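Local coordinates for putative O-acetylhomoserine (Thiol)-lyase (Campylobacter jejuni, PDB 4OC9), which probably uses pyridoxal 5'-phosphate to join the aminocarboxypropyl group of O-acetylhomoserine to a sulfur nucleophile, at residues H12-F17 with G66-N71; V25-N30 with A275-W280; S55-P60 with W266-G271; K175-C180 with G196-V201. All blocks are in the same frame, centred on the assembly; numbering follows the deposited sequence.

Contact 1 (H12-F17 with G66-N71)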
loop_
_atom_site.group_PDB
_atom_site.type_symbol
_atom_site.label_atom_id
_atom_site.label_comp_id
_atom_site.label_asym_id
_atom_site.label_seq_id
_atom_site.Cartn_x
_atom_site.Cartn_y
_atom_site.Cartn_z
ATOM N N HIS D 12 -19.387 -5.946 -9.288
ATOM C CA HIS D 12 -19.150 -7.131 -10.094
ATOM C C HIS D 12 -18.896 -6.756 -11.530
ATOM O O HIS D 12 -19.569 -5.887 -12.077
ATOM C CB HIS D 12 -20.403 -7.995 -10.089
ATOM C CG HIS D 12 -20.808 -8.472 -8.739
ATOM N ND1 HIS D 12 -20.364 -9.658 -8.211
ATOM C CD2 HIS D 12 -21.598 -7.915 -7.797
ATOM C CE1 HIS D 12 -20.889 -9.832 -7.017
ATOM N NE2 HIS D 12 -21.639 -8.787 -6.737
ATOM N N GLY D 13 -17.944 -7.431 -12.157
ATOM C CA GLY D 13 -17.614 -7.151 -13.558
ATOM C C GLY D 13 -16.139 -6.828 -13.815
ATOM O O GLY D 13 -15.394 -6.438 -12.907
ATOM N N ALA D 14 -15.716 -7.044 -15.065
ATOM C CA ALA D 14 -14.356 -6.790 -15.500
ATOM C C ALA D 14 -13.265 -7.455 -14.656
ATOM O O ALA D 14 -12.133 -7.016 -14.704
ATOM C CB ALA D 14 -14.118 -5.293 -15.565
ATOM N N TYR D 15 -13.598 -8.508 -13.917
ATOM C CA TYR D 15 -12.650 -9.244 -13.080
ATOM C C TYR D 15 -13.181 -10.690 -12.900
ATOM O O TYR D 15 -14.228 -10.826 -12.301
ATOM C CB TYR D 15 -12.436 -8.553 -11.725
ATOM C CG TYR D 15 -11.617 -9.379 -10.737
ATOM C CD1 TYR D 15 -10.249 -9.582 -10.927
ATOM C CD2 TYR D 15 -12.193 -9.880 -9.564
ATOM C CE1 TYR D 15 -9.506 -10.335 -10.031
ATOM C CE2 TYR D 15 -11.456 -10.620 -8.652
ATOM C CZ TYR D 15 -10.118 -10.836 -8.876
ATOM O OH TYR D 15 -9.386 -11.580 -7.977
ATOM N N ASN D 16 -12.467 -11.677 -13.490
ATOM C CA ASN D 16 -12.664 -13.172 -13.547
ATOM C C ASN D 16 -12.178 -14.004 -12.467
ATOM O O ASN D 16 -12.577 -15.137 -12.451
ATOM C CB ASN D 16 -11.825 -13.716 -14.732
ATOM C CG ASN D 16 -12.019 -15.169 -15.017
ATOM O OD1 ASN D 16 -11.037 -15.977 -15.138
ATOM N ND2 ASN D 16 -13.255 -15.534 -15.113
ATOM N N PHE D 17 -11.429 -13.450 -11.537
ATOM C CA PHE D 17 -10.822 -14.241 -10.469
ATOM C C PHE D 17 -9.666 -14.960 -11.156
ATOM O O PHE D 17 -9.868 -15.750 -12.090
ATOM C CB PHE D 17 -11.728 -15.284 -9.818
ATOM C CG PHE D 17 -13.006 -14.724 -9.284
ATOM C CD1 PHE D 17 -13.005 -13.951 -8.156
ATOM C CD2 PHE D 17 -14.216 -15.025 -9.882
ATOM C CE1 PHE D 17 -14.178 -13.412 -7.668
ATOM C CE2 PHE D 17 -15.398 -14.503 -9.397
ATOM C CZ PHE D 17 -15.379 -13.687 -8.289
ATOM N N GLY D 66 -10.975 0.815 -14.884
ATOM C CA GLY D 66 -11.373 1.464 -16.146
ATOM C C GLY D 66 -12.656 0.906 -16.713
ATOM O O GLY D 66 -13.593 1.667 -17.042
ATOM N N GLN D 67 -12.733 -0.417 -16.794
ATOM C CA GLN D 67 -13.903 -1.053 -17.362
ATOM C C GLN D 67 -15.142 -0.865 -16.476
ATOM O O GLN D 67 -16.240 -0.621 -16.981
ATOM C CB GLN D 67 -13.620 -2.528 -17.667
ATOM C CG GLN D 67 -14.705 -3.155 -18.524
ATOM C CD GLN D 67 -14.782 -2.499 -19.891
ATOM O OE1 GLN D 67 -13.777 -2.416 -20.633
ATOM N NE2 GLN D 67 -15.977 -2.067 -20.258
ATOM N N ARG D 68 -14.980 -0.982 -15.177
ATOM C CA ARG D 68 -16.120 -0.773 -14.300
ATOM C C ARG D 68 -16.612 0.659 -14.393
ATOM O O ARG D 68 -17.821 0.887 -14.381
ATOM C CB ARG D 68 -15.861 -1.137 -12.842
ATOM C CG ARG D 68 -15.732 -2.631 -12.592
ATOM C CD ARG D 68 -15.605 -2.911 -11.112
ATOM N NE ARG D 68 -15.398 -4.336 -10.869
ATOM C CZ ARG D 68 -15.112 -4.859 -9.691
ATOM N NH1 ARG D 68 -14.944 -4.081 -8.642
ATOM N NH2 ARG D 68 -14.929 -6.161 -9.567
ATOM N N LEU D 69 -15.702 1.622 -14.411
ATOM C CA LEU D 69 -16.134 3.025 -14.532
ATOM C C LEU D 69 -16.917 3.203 -15.832
ATOM O O LEU D 69 -17.911 3.941 -15.865
ATOM C CB LEU D 69 -14.966 3.998 -14.488
ATOM C CG LEU D 69 -14.302 4.269 -13.145
ATOM C CD1 LEU D 69 -12.951 4.920 -13.330
ATOM C CD2 LEU D 69 -15.221 5.125 -12.308
ATOM N N ALA D 70 -16.473 2.526 -16.889
ATOM C CA ALA D 70 -17.173 2.597 -18.164
ATOM C C ALA D 70 -18.558 1.943 -18.042
ATOM O O ALA D 70 -19.534 2.434 -18.591
ATOM C CB ALA D 70 -16.376 1.908 -19.268
ATOM N N ASN D 71 -18.611 0.827 -17.362
ATOM C CA ASN D 71 -19.861 0.108 -17.163
ATOM C C ASN D 71 -20.870 0.916 -16.378
ATOM O O ASN D 71 -22.025 0.974 -16.772
ATOM C CB ASN D 71 -19.626 -1.246 -16.476
ATOM C CG ASN D 71 -18.837 -2.188 -17.345
ATOM O OD1 ASN D 71 -18.545 -1.879 -18.480
ATOM N ND2 ASN D 71 -18.452 -3.326 -16.801
HETATM O O HOH W 1 -19.186 -3.750 -13.822
HETATM O O HOH W 2 -15.968 -9.016 -10.287
#
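Arg-68 reaches from helix 60-73 to the carbonyl of Gly-13, tying the irregular N-terminal arm of this fold type I pyridoxal-phosphate enzyme to the body of the subunit. From CB, the first torsion puts CG beside the backbone N and anti to the carbonyl carbon (chi1 -71°), and the chain then runs extended to NE. CG lies 3.8 Å and CD 4.0 Å from Gly-13 O, and the side chain also packs on Leu-283 and Leu-286 of helix 276-309. NE gives the principal bond, 2.9 Å to Gly-13 O and nearly straight at 167°, with the oxygen lying in the guanidinium plane. NH2 adds a weak bond of 3.4 Å to the same oxygen. His-12 CA covers one face of the guanidinium, and Tyr-15 CB approaches NH2 obliquely. Arginine suits the place because it combines a long apolar shaft with a donor edge for a loop carbonyl. Gly-13 has backbone angles at which a side chain would press on His-12 O. Beside this, Ala-14 CB sits 3.5 Å from Gln-67 CB, a small methyl against the helix. His-12 NE2 bonds to Glu-409 OE2 of the second subunit. Two waters complete the join: one links His-12 O to Asn-71 ND2, and the other accepts from Gly-13 N at 3.1 Å, donates to Tyr-15 O and accepts a weak bond from Arg-68 NH2.

Contact 2 (V25-N30 with A275-W280)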
loop_
_atom_site.group_PDB
_atom_site.type_symbol
_atom_site.label_atom_id
_atom_site.label_comp_id
_atom_site.label_asym_id
_atom_site.label_seq_id
_atom_site.Cartn_x
_atom_site.Cartn_y
_atom_site.Cartn_z
ATOM N N VAL D 25 -9.871 -7.654 -5.821
ATOM C CA VAL D 25 -8.953 -7.553 -6.944
ATOM C C VAL D 25 -7.545 -7.426 -6.395
ATOM O O VAL D 25 -7.272 -6.607 -5.537
ATOM C CB VAL D 25 -9.244 -6.343 -7.831
ATOM C CG1 VAL D 25 -8.287 -6.293 -9.000
ATOM C CG2 VAL D 25 -10.674 -6.390 -8.357
ATOM N N PRO D 26 -6.627 -8.254 -6.885
ATOM C CA PRO D 26 -5.292 -8.138 -6.361
ATOM C C PRO D 26 -4.624 -6.843 -6.760
ATOM O O PRO D 26 -4.950 -6.257 -7.804
ATOM C CB PRO D 26 -4.537 -9.310 -7.012
ATOM C CG PRO D 26 -5.585 -10.191 -7.613
ATOM C CD PRO D 26 -6.756 -9.313 -7.893
ATOM N N ILE D 27 -3.676 -6.417 -5.925
ATOM C CA ILE D 27 -2.930 -5.195 -6.189
ATOM C C ILE D 27 -1.642 -5.605 -6.913
ATOM O O ILE D 27 -0.718 -6.169 -6.296
ATOM C CB ILE D 27 -2.534 -4.444 -4.918
ATOM C CG1 ILE D 27 -3.757 -4.173 -4.050
ATOM C CG2 ILE D 27 -1.808 -3.171 -5.306
ATOM C CD1 ILE D 27 -3.419 -3.588 -2.681
ATOM N N TYR D 28 -1.597 -5.320 -8.209
ATOM C CA TYR D 28 -0.435 -5.631 -9.014
ATOM C C TYR D 28 0.628 -4.516 -8.885
ATOM O O TYR D 28 0.797 -3.702 -9.794
ATOM C CB TYR D 28 -0.821 -5.911 -10.480
ATOM C CG TYR D 28 -1.631 -7.184 -10.610
ATOM C CD1 TYR D 28 -0.993 -8.424 -10.752
ATOM C CD2 TYR D 28 -3.034 -7.175 -10.559
ATOM C CE1 TYR D 28 -1.712 -9.601 -10.850
ATOM C CE2 TYR D 28 -3.763 -8.357 -10.650
ATOM C CZ TYR D 28 -3.083 -9.563 -10.810
ATOM O OH TYR D 28 -3.766 -10.728 -10.901
ATOM N N GLN D 29 1.340 -4.513 -7.747
ATOM C CA GLN D 29 2.395 -3.527 -7.459
ATOM C C GLN D 29 3.539 -4.129 -8.294
ATOM O O GLN D 29 4.468 -4.801 -7.797
ATOM C CB GLN D 29 2.696 -3.469 -5.956
ATOM C CG GLN D 29 3.629 -2.333 -5.601
ATOM C CD GLN D 29 2.966 -1.008 -5.843
ATOM O OE1 GLN D 29 1.949 -0.716 -5.244
ATOM N NE2 GLN D 29 3.604 -0.149 -6.656
ATOM N N ASN D 30 3.459 -3.832 -9.596
ATOM C CA ASN D 30 4.354 -4.364 -10.589
ATOM C C ASN D 30 4.433 -3.532 -11.878
ATOM O O ASN D 30 3.437 -2.951 -12.309
ATOM C CB ASN D 30 3.686 -5.664 -10.976
ATOM C CG ASN D 30 4.426 -6.416 -12.032
ATOM O OD1 ASN D 30 5.490 -7.001 -11.799
ATOM N ND2 ASN D 30 3.800 -6.494 -13.192
ATOM N N ALA D 275 -0.787 4.838 -10.455
ATOM C CA ALA D 275 -0.174 3.799 -9.650
ATOM C C ALA D 275 -1.206 2.750 -9.187
ATOM O O ALA D 275 -2.366 3.064 -8.914
ATOM C CB ALA D 275 0.515 4.410 -8.455
ATOM N N PRO D 276 -0.786 1.489 -9.083
ATOM C CA PRO D 276 -1.627 0.351 -8.686
ATOM C C PRO D 276 -2.325 0.481 -7.343
ATOM O O PRO D 276 -3.483 0.054 -7.168
ATOM C CB PRO D 276 -0.646 -0.815 -8.627
ATOM C CG PRO D 276 0.514 -0.414 -9.439
ATOM C CD PRO D 276 0.596 1.078 -9.389
ATOM N N GLN D 277 -1.630 1.038 -6.376
ATOM C CA GLN D 277 -2.230 1.174 -5.070
ATOM C C GLN D 277 -3.406 2.165 -5.178
ATOM O O GLN D 277 -4.455 1.943 -4.570
ATOM C CB GLN D 277 -1.186 1.678 -4.076
ATOM C CG GLN D 277 -1.646 1.716 -2.642
ATOM C CD GLN D 277 -1.860 0.333 -2.051
ATOM O OE1 GLN D 277 -1.219 -0.642 -2.455
ATOM N NE2 GLN D 277 -2.701 0.262 -1.036
ATOM N N ASN D 278 -3.188 3.283 -5.891
ATOM C CA ASN D 278 -4.247 4.290 -6.050
ATOM C C ASN D 278 -5.408 3.704 -6.813
ATOM O O ASN D 278 -6.587 3.877 -6.413
ATOM C CB ASN D 278 -3.789 5.594 -6.688
ATOM C CG ASN D 278 -2.968 6.457 -5.757
ATOM O OD1 ASN D 278 -2.250 5.986 -4.896
ATOM N ND2 ASN D 278 -3.071 7.772 -5.954
ATOM N N ALA D 279 -5.093 2.932 -7.858
ATOM C CA ALA D 279 -6.138 2.304 -8.676
ATOM C C ALA D 279 -6.986 1.375 -7.816
ATOM O O ALA D 279 -8.221 1.410 -7.869
ATOM C CB ALA D 279 -5.541 1.551 -9.836
ATOM N N TRP D 280 -6.320 0.570 -6.995
ATOM C CA TRP D 280 -7.021 -0.367 -6.114
ATOM C C TRP D 280 -7.916 0.354 -5.099
ATOM O O TRP D 280 -9.065 -0.028 -4.903
ATOM C CB TRP D 280 -6.034 -1.299 -5.408
ATOM C CG TRP D 280 -6.693 -2.316 -4.583
ATOM C CD1 TRP D 280 -7.194 -3.476 -5.007
ATOM C CD2 TRP D 280 -6.890 -2.272 -3.164
ATOM N NE1 TRP D 280 -7.732 -4.191 -3.929
ATOM C CE2 TRP D 280 -7.552 -3.466 -2.790
ATOM C CE3 TRP D 280 -6.595 -1.330 -2.176
ATOM C CZ2 TRP D 280 -7.891 -3.756 -1.487
ATOM C CZ3 TRP D 280 -6.952 -1.608 -0.862
ATOM C CH2 TRP D 280 -7.585 -2.826 -0.530
#
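Gln-29 and Pro-276 bring the backbones together, CA to CA 5.7 Å, where successive inverse gamma turns centred on Tyr-28 and Gln-29 pass the first turn of helix 276-309. In this packing of loop on helix N-terminus, Ala-275 is the N-cap residue and Pro-276 opens the helix, a place that suits proline because the first turn needs no N-H from it. Its ring meets the loop backbone, CG lying 3.3 Å from Tyr-28 O. Asn-59 ND2 donates to that oxygen, whereas the ring only packs on it. Ile-27 carries most of the apolar contact. Its CG1 makes a CH-pi contact over the five-membered ring of Trp-280, 3.6 Å from the centroid and 15° off the normal, and CD1 lies over the same face, displaced toward the rim. A branched aliphatic chain can thus spread over the broad indole, which it crosses at about a right angle. Gln-29 directs NE2 to Thr-213 O of the fourth subunit, so the loop also serves the assembly. Gln-277 OE1, 3.7 Å from Ile-27 CD1, is buried here with no polar partner in the model. At the indole edge, near its plane, Val-25 O lies 2.9 Å from Trp-280 NE1.

Contact 3 (S55-P60 with W266-G271)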
loop_
_atom_site.group_PDB
_atom_site.type_symbol
_atom_site.label_atom_id
_atom_site.label_comp_id
_atom_site.label_asym_id
_atom_site.label_seq_id
_atom_site.Cartn_x
_atom_site.Cartn_y
_atom_site.Cartn_z
ATOM N N SER D 55 3.505 -1.491 -17.184
ATOM C CA SER D 55 2.555 -0.692 -16.375
ATOM C C SER D 55 2.392 0.777 -16.698
ATOM O O SER D 55 1.384 1.367 -16.307
ATOM C CB SER D 55 2.722 -0.931 -14.875
ATOM O OG SER D 55 2.410 -2.271 -14.608
ATOM N N ARG D 56 3.345 1.377 -17.376
ATOM C CA ARG D 56 3.139 2.784 -17.755
ATOM C C ARG D 56 1.972 2.891 -18.739
ATOM O O ARG D 56 1.305 3.910 -18.794
ATOM C CB ARG D 56 4.407 3.424 -18.316
ATOM C CG ARG D 56 4.196 4.701 -19.128
ATOM C CD ARG D 56 5.449 5.502 -19.380
ATOM N NE ARG D 56 6.678 4.736 -19.535
ATOM C CZ ARG D 56 7.197 4.215 -20.644
ATOM N NH1 ARG D 56 6.553 4.266 -21.795
ATOM N NH2 ARG D 56 8.359 3.587 -20.554
ATOM N N LEU D 57 1.720 1.815 -19.494
ATOM C CA LEU D 57 0.627 1.770 -20.478
ATOM C C LEU D 57 -0.656 1.233 -19.857
ATOM O O LEU D 57 -1.710 1.816 -20.024
ATOM C CB LEU D 57 0.971 0.846 -21.640
ATOM C CG LEU D 57 2.340 1.034 -22.284
ATOM C CD1 LEU D 57 2.333 0.286 -23.601
ATOM C CD2 LEU D 57 2.568 2.495 -22.543
ATOM N N SER D 58 -0.561 0.072 -19.189
ATOM C CA SER D 58 -1.715 -0.508 -18.557
ATOM C C SER D 58 -1.275 -1.483 -17.467
ATOM O O SER D 58 -0.189 -2.069 -17.529
ATOM C CB SER D 58 -2.593 -1.256 -19.543
ATOM O OG SER D 58 -1.938 -2.438 -20.005
ATOM N N ASN D 59 -2.175 -1.671 -16.503
ATOM C CA ASN D 59 -1.997 -2.563 -15.357
ATOM C C ASN D 59 -3.348 -3.256 -15.071
ATOM O O ASN D 59 -4.392 -2.617 -15.152
ATOM C CB ASN D 59 -1.480 -1.728 -14.200
ATOM C CG ASN D 59 -1.334 -2.507 -12.910
ATOM O OD1 ASN D 59 -2.323 -3.000 -12.333
ATOM N ND2 ASN D 59 -0.121 -2.490 -12.359
ATOM N N PRO D 60 -3.338 -4.557 -14.758
ATOM C CA PRO D 60 -4.585 -5.282 -14.512
ATOM C C PRO D 60 -5.457 -4.700 -13.405
ATOM O O PRO D 60 -6.685 -4.691 -13.556
ATOM C CB PRO D 60 -4.130 -6.698 -14.147
ATOM C CG PRO D 60 -2.719 -6.792 -14.616
ATOM C CD PRO D 60 -2.158 -5.408 -14.556
ATOM N N TRP D 266 -0.371 8.882 -25.596
ATOM C CA TRP D 266 -0.280 9.749 -24.423
ATOM C C TRP D 266 0.257 9.083 -23.142
ATOM O O TRP D 266 1.070 9.684 -22.431
ATOM C CB TRP D 266 -1.575 10.468 -24.218
ATOM C CG TRP D 266 -2.051 11.119 -25.514
ATOM C CD1 TRP D 266 -3.187 10.820 -26.203
ATOM C CD2 TRP D 266 -1.336 12.050 -26.326
ATOM N NE1 TRP D 266 -3.271 11.577 -27.321
ATOM C CE2 TRP D 266 -2.141 12.333 -27.436
ATOM C CE3 TRP D 266 -0.111 12.718 -26.195
ATOM C CZ2 TRP D 266 -1.760 13.252 -28.445
ATOM C CZ3 TRP D 266 0.264 13.635 -27.187
ATOM C CH2 TRP D 266 -0.566 13.895 -28.293
ATOM N N LEU D 267 -0.207 7.889 -22.814
ATOM C CA LEU D 267 0.332 7.214 -21.642
ATOM C C LEU D 267 1.754 6.759 -21.952
ATOM O O LEU D 267 2.659 7.002 -21.177
ATOM C CB LEU D 267 -0.495 5.999 -21.186
ATOM C CG LEU D 267 -1.733 6.279 -20.364
ATOM C CD1 LEU D 267 -2.600 5.045 -20.177
ATOM C CD2 LEU D 267 -1.287 6.839 -19.015
ATOM N N ARG D 268 1.933 6.140 -23.105
ATOM C CA ARG D 268 3.242 5.649 -23.458
ATOM C C ARG D 268 4.327 6.683 -23.513
ATOM O O ARG D 268 5.418 6.455 -23.020
ATOM C CB ARG D 268 3.196 4.917 -24.789
ATOM C CG ARG D 268 4.509 4.242 -25.121
ATOM C CD ARG D 268 4.390 3.339 -26.336
ATOM N NE ARG D 268 5.581 2.479 -26.484
ATOM C CZ ARG D 268 5.748 1.540 -27.422
ATOM N NH1 ARG D 268 4.816 1.308 -28.343
ATOM N NH2 ARG D 268 6.861 0.824 -27.441
ATOM N N ASP D 269 4.030 7.839 -24.085
ATOM C CA ASP D 269 5.056 8.884 -24.215
ATOM C C ASP D 269 5.051 9.993 -23.148
ATOM O O ASP D 269 6.088 10.558 -22.869
ATOM C CB ASP D 269 4.962 9.507 -25.626
ATOM C CG ASP D 269 5.090 8.461 -26.767
ATOM O OD1 ASP D 269 5.455 7.293 -26.514
ATOM O OD2 ASP D 269 4.810 8.828 -27.937
ATOM N N LEU D 270 3.884 10.367 -22.636
ATOM C CA LEU D 270 3.798 11.437 -21.610
ATOM C C LEU D 270 3.818 10.858 -20.198
ATOM O O LEU D 270 4.219 11.538 -19.244
ATOM C CB LEU D 270 2.631 12.383 -21.845
ATOM C CG LEU D 270 2.703 13.477 -22.940
ATOM C CD1 LEU D 270 3.367 12.958 -24.183
ATOM C CD2 LEU D 270 1.406 14.219 -23.325
ATOM N N GLY D 271 3.369 9.612 -20.072
ATOM C CA GLY D 271 3.414 8.896 -18.807
ATOM C C GLY D 271 2.742 9.294 -17.526
ATOM O O GLY D 271 3.348 9.150 -16.459
#
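Leu-57 and Arg-56 fit against the last turn of helix 257-270, a loop-to-helix-end contact beside the active site that subunits share in this fold type I pyridoxal-phosphate family. The tight part is built on backbone as much as on side chains. Leu-57 CD2 lies 3.4 Å from Arg-268 CB and equally near its CA, so one methyl of the branched leucine end packs where the arginine side chain leaves the helix. On the neighbouring flank, Leu-267 CD1 comes within 3.4 Å of Leu-57 O, and Leu-267 also packs on Ile-79 and Val-81 of strand 77-81, an apolar fit between helix and sheet. Arg-56 CG sits 3.4 Å from Leu-267 O. Past it the chain bends, chi3 of 33° placing NE off the extended path. NH1 then gives Arg-268 O a short but strongly bent and therefore weak bond of 2.8 Å, with an angle of 119°. The stronger polar partners of this guanidinium lie across the interface: NH2 bonds to Tyr-109 OH and to the pyridoxyl-lysine side chain of the fourth subunit, so Arg-56 lies at that subunit's cofactor site. The looser side is the outer part of the Arg-268 chain, beyond CG. There NH1 bonds to Tyr-245 OH, and a glycerol, probably from the crystallisation liquor, lies about 4 Å from the side chain. Glycine suits the helix end, where phi is positive and a side chain would crowd Arg-56 CD: Gly-271 CA lies 4.0 Å from that carbon.

Contact 4 (K175-C180 with G196-V201)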
loop_
_atom_site.group_PDB
_atom_site.type_symbol
_atom_site.label_atom_id
_atom_site.label_comp_id
_atom_site.label_asym_id
_atom_site.label_seq_id
_atom_site.Cartn_x
_atom_site.Cartn_y
_atom_site.Cartn_z
ATOM N N LYS D 175 -20.125 17.934 -36.026
ATOM C CA LYS D 175 -19.284 16.718 -35.972
ATOM C C LYS D 175 -18.067 16.916 -35.050
ATOM O O LYS D 175 -16.942 16.522 -35.369
ATOM C CB LYS D 175 -18.849 16.337 -37.383
ATOM C CG LYS D 175 -20.052 16.143 -38.259
ATOM C CD LYS D 175 -20.637 14.755 -38.189
ATOM C CE LYS D 175 -19.722 13.848 -38.999
ATOM N NZ LYS D 175 -20.172 12.431 -38.970
ATOM N N ILE D 176 -18.314 17.565 -33.912
ATOM C CA ILE D 176 -17.280 17.830 -32.927
ATOM C C ILE D 176 -17.477 16.944 -31.686
ATOM O O ILE D 176 -18.605 16.716 -31.231
ATOM C CB ILE D 176 -17.286 19.301 -32.480
ATOM C CG1 ILE D 176 -17.020 20.209 -33.665
ATOM C CG2 ILE D 176 -16.218 19.533 -31.420
ATOM C CD1 ILE D 176 -17.099 21.691 -33.341
ATOM N N VAL D 177 -16.363 16.452 -31.153
ATOM C CA VAL D 177 -16.378 15.599 -29.963
ATOM C C VAL D 177 -16.660 16.430 -28.736
ATOM O O VAL D 177 -16.029 17.489 -28.542
ATOM C CB VAL D 177 -15.021 14.923 -29.737
ATOM C CG1 VAL D 177 -14.995 14.220 -28.389
ATOM C CG2 VAL D 177 -14.690 13.960 -30.872
ATOM N N SER D 178 -17.658 16.007 -27.956
ATOM C CA SER D 178 -18.024 16.712 -26.732
ATOM C C SER D 178 -17.425 15.980 -25.536
ATOM O O SER D 178 -17.512 14.746 -25.439
ATOM C CB SER D 178 -19.535 16.766 -26.547
ATOM O OG SER D 178 -20.087 15.460 -26.405
ATOM N N ILE D 179 -16.823 16.757 -24.635
ATOM C CA ILE D 179 -16.199 16.247 -23.409
ATOM C C ILE D 179 -16.901 16.773 -22.162
ATOM O O ILE D 179 -16.965 17.994 -21.950
ATOM C CB ILE D 179 -14.740 16.714 -23.249
ATOM C CG1 ILE D 179 -13.886 16.240 -24.411
ATOM C CG2 ILE D 179 -14.179 16.151 -21.950
ATOM C CD1 ILE D 179 -12.479 16.818 -24.414
ATOM N N CYS D 180 -17.438 15.870 -21.340
ATOM C CA CYS D 180 -18.114 16.250 -20.116
ATOM C C CYS D 180 -17.376 15.767 -18.869
ATOM O O CYS D 180 -17.171 14.590 -18.709
ATOM C CB CYS D 180 -19.535 15.670 -20.080
ATOM S SG CYS D 180 -20.471 16.042 -18.561
ATOM N N GLY D 196 -26.075 12.082 -25.271
ATOM C CA GLY D 196 -25.218 12.346 -26.426
ATOM C C GLY D 196 -23.758 12.723 -26.221
ATOM O O GLY D 196 -23.056 13.003 -27.196
ATOM N N VAL D 197 -23.289 12.739 -24.978
ATOM C CA VAL D 197 -21.885 13.077 -24.746
ATOM C C VAL D 197 -21.006 11.973 -25.350
ATOM O O VAL D 197 -21.359 10.807 -25.331
ATOM C CB VAL D 197 -21.578 13.316 -23.258
ATOM C CG1 VAL D 197 -20.081 13.351 -22.985
ATOM C CG2 VAL D 197 -22.250 14.589 -22.791
ATOM N N ASP D 198 -19.881 12.392 -25.908
ATOM C CA ASP D 198 -18.929 11.500 -26.527
ATOM C C ASP D 198 -17.889 10.968 -25.560
ATOM O O ASP D 198 -17.608 9.756 -25.515
ATOM C CB ASP D 198 -18.226 12.278 -27.655
ATOM C CG ASP D 198 -19.204 12.728 -28.762
ATOM O OD1 ASP D 198 -20.000 11.875 -29.244
ATOM O OD2 ASP D 198 -19.110 13.906 -29.208
ATOM N N VAL D 199 -17.304 11.883 -24.798
ATOM C CA VAL D 199 -16.274 11.563 -23.836
ATOM C C VAL D 199 -16.529 12.161 -22.462
ATOM O O VAL D 199 -16.844 13.317 -22.323
ATOM C CB VAL D 199 -14.892 12.076 -24.319
ATOM C CG1 VAL D 199 -13.804 11.859 -23.270
ATOM C CG2 VAL D 199 -14.503 11.386 -25.610
ATOM N N ILE D 200 -16.379 11.329 -21.440
ATOM C CA ILE D 200 -16.553 11.749 -20.056
ATOM C C ILE D 200 -15.235 11.704 -19.288
ATOM O O ILE D 200 -14.470 10.735 -19.408
ATOM C CB ILE D 200 -17.535 10.846 -19.309
ATOM C CG1 ILE D 200 -18.959 11.136 -19.757
ATOM C CG2 ILE D 200 -17.453 11.110 -17.820
ATOM C CD1 ILE D 200 -19.986 10.211 -19.162
ATOM N N VAL D 201 -14.933 12.777 -18.571
ATOM C CA VAL D 201 -13.725 12.790 -17.744
ATOM C C VAL D 201 -14.141 12.888 -16.283
ATOM O O VAL D 201 -15.189 13.455 -15.947
ATOM C CB VAL D 201 -12.707 13.880 -18.059
ATOM C CG1 VAL D 201 -12.043 13.609 -19.381
ATOM C CG2 VAL D 201 -13.342 15.266 -18.000
HETATM O O HOH W 3 -21.941 15.561 -28.212
#
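Ile-179 pairs with Val-199 and Cys-180 with Ile-200 in parallel register, the strand segments 177-180 and 199-201 running 24° apart in direction. Backbone hydrogen bonds form the ladder. Val-199 N donates to Ser-178 O, and Cys-180 N to Val-199 O at 2.8 Å, both nearly along the C=O axis. The next rung, Val-201 N to Cys-180 O, differs in that the donor stands 37° above the carbonyl plane. CA-H...O contacts from Ile-179 and Ile-200 lie between these rungs.

Side-chain polar bonds take over where Asp-198 leaves strand geometry. Its OD2 accepts Ser-178 N through the anti lone pair, at 2.8 Å, replacing the backbone carbonyl that would continue the ladder. Ser-178 OG, in the crowded position between its own N and carbonyl carbon (chi1 63°), accepts Asp-198 N at 3.1 Å. A water joins OG to Gly-196 O. The other carboxylate oxygen, OD1, forms a salt bridge with Arg-222, which would help keep this buried acid ionised. Aspartate and serine suit the place because each is short enough to bond backbone N-H groups next door.

Apolar contacts fill both faces. Val-177 CG1 meets Val-199 CG2 at 4.0 Å, and Ile-179 CG2 meets Val-201 CG2 at 4.1 Å, with helix 84-93 covering Ile-179 and Val-201. On the face of Cys-180 and Ile-200, Cys-180 CB rests on Val-197 CG1, 3.8 Å away. Beta-branched residues fit such extended backbone. These are neighbouring inner strands of the seven-stranded mixed sheet characteristic of fold type I enzymes, and Lys-206, which carries the cofactor, follows shortly after strand 199-203.

Overall arrangement
Contact 4 lies deepest, about 12 Å from the chain's centre, and joins two strands of the large sheet without meeting another subunit. Its regular backbone ladder contrasts with the loop-on-helix chemistry of the others. Contact 1 is a surface contact built chiefly on one arginine, with two waters. Contacts 2 and 3 are buried despite lying farther out, with neighbouring subunits helping to cover them, the fourth touching both. They involve successive helices and adjoin through Asn-30 O with Ser-55 OG and Tyr-28 O with Asn-59 ND2. Tyr-15 of contact 1 packs on Val-25 and Pro-26 of contact 2. Contact 2 is mainly apolar; contact 3 adds an arginine reaching the fourth subunit's cofactor-bearing side chain.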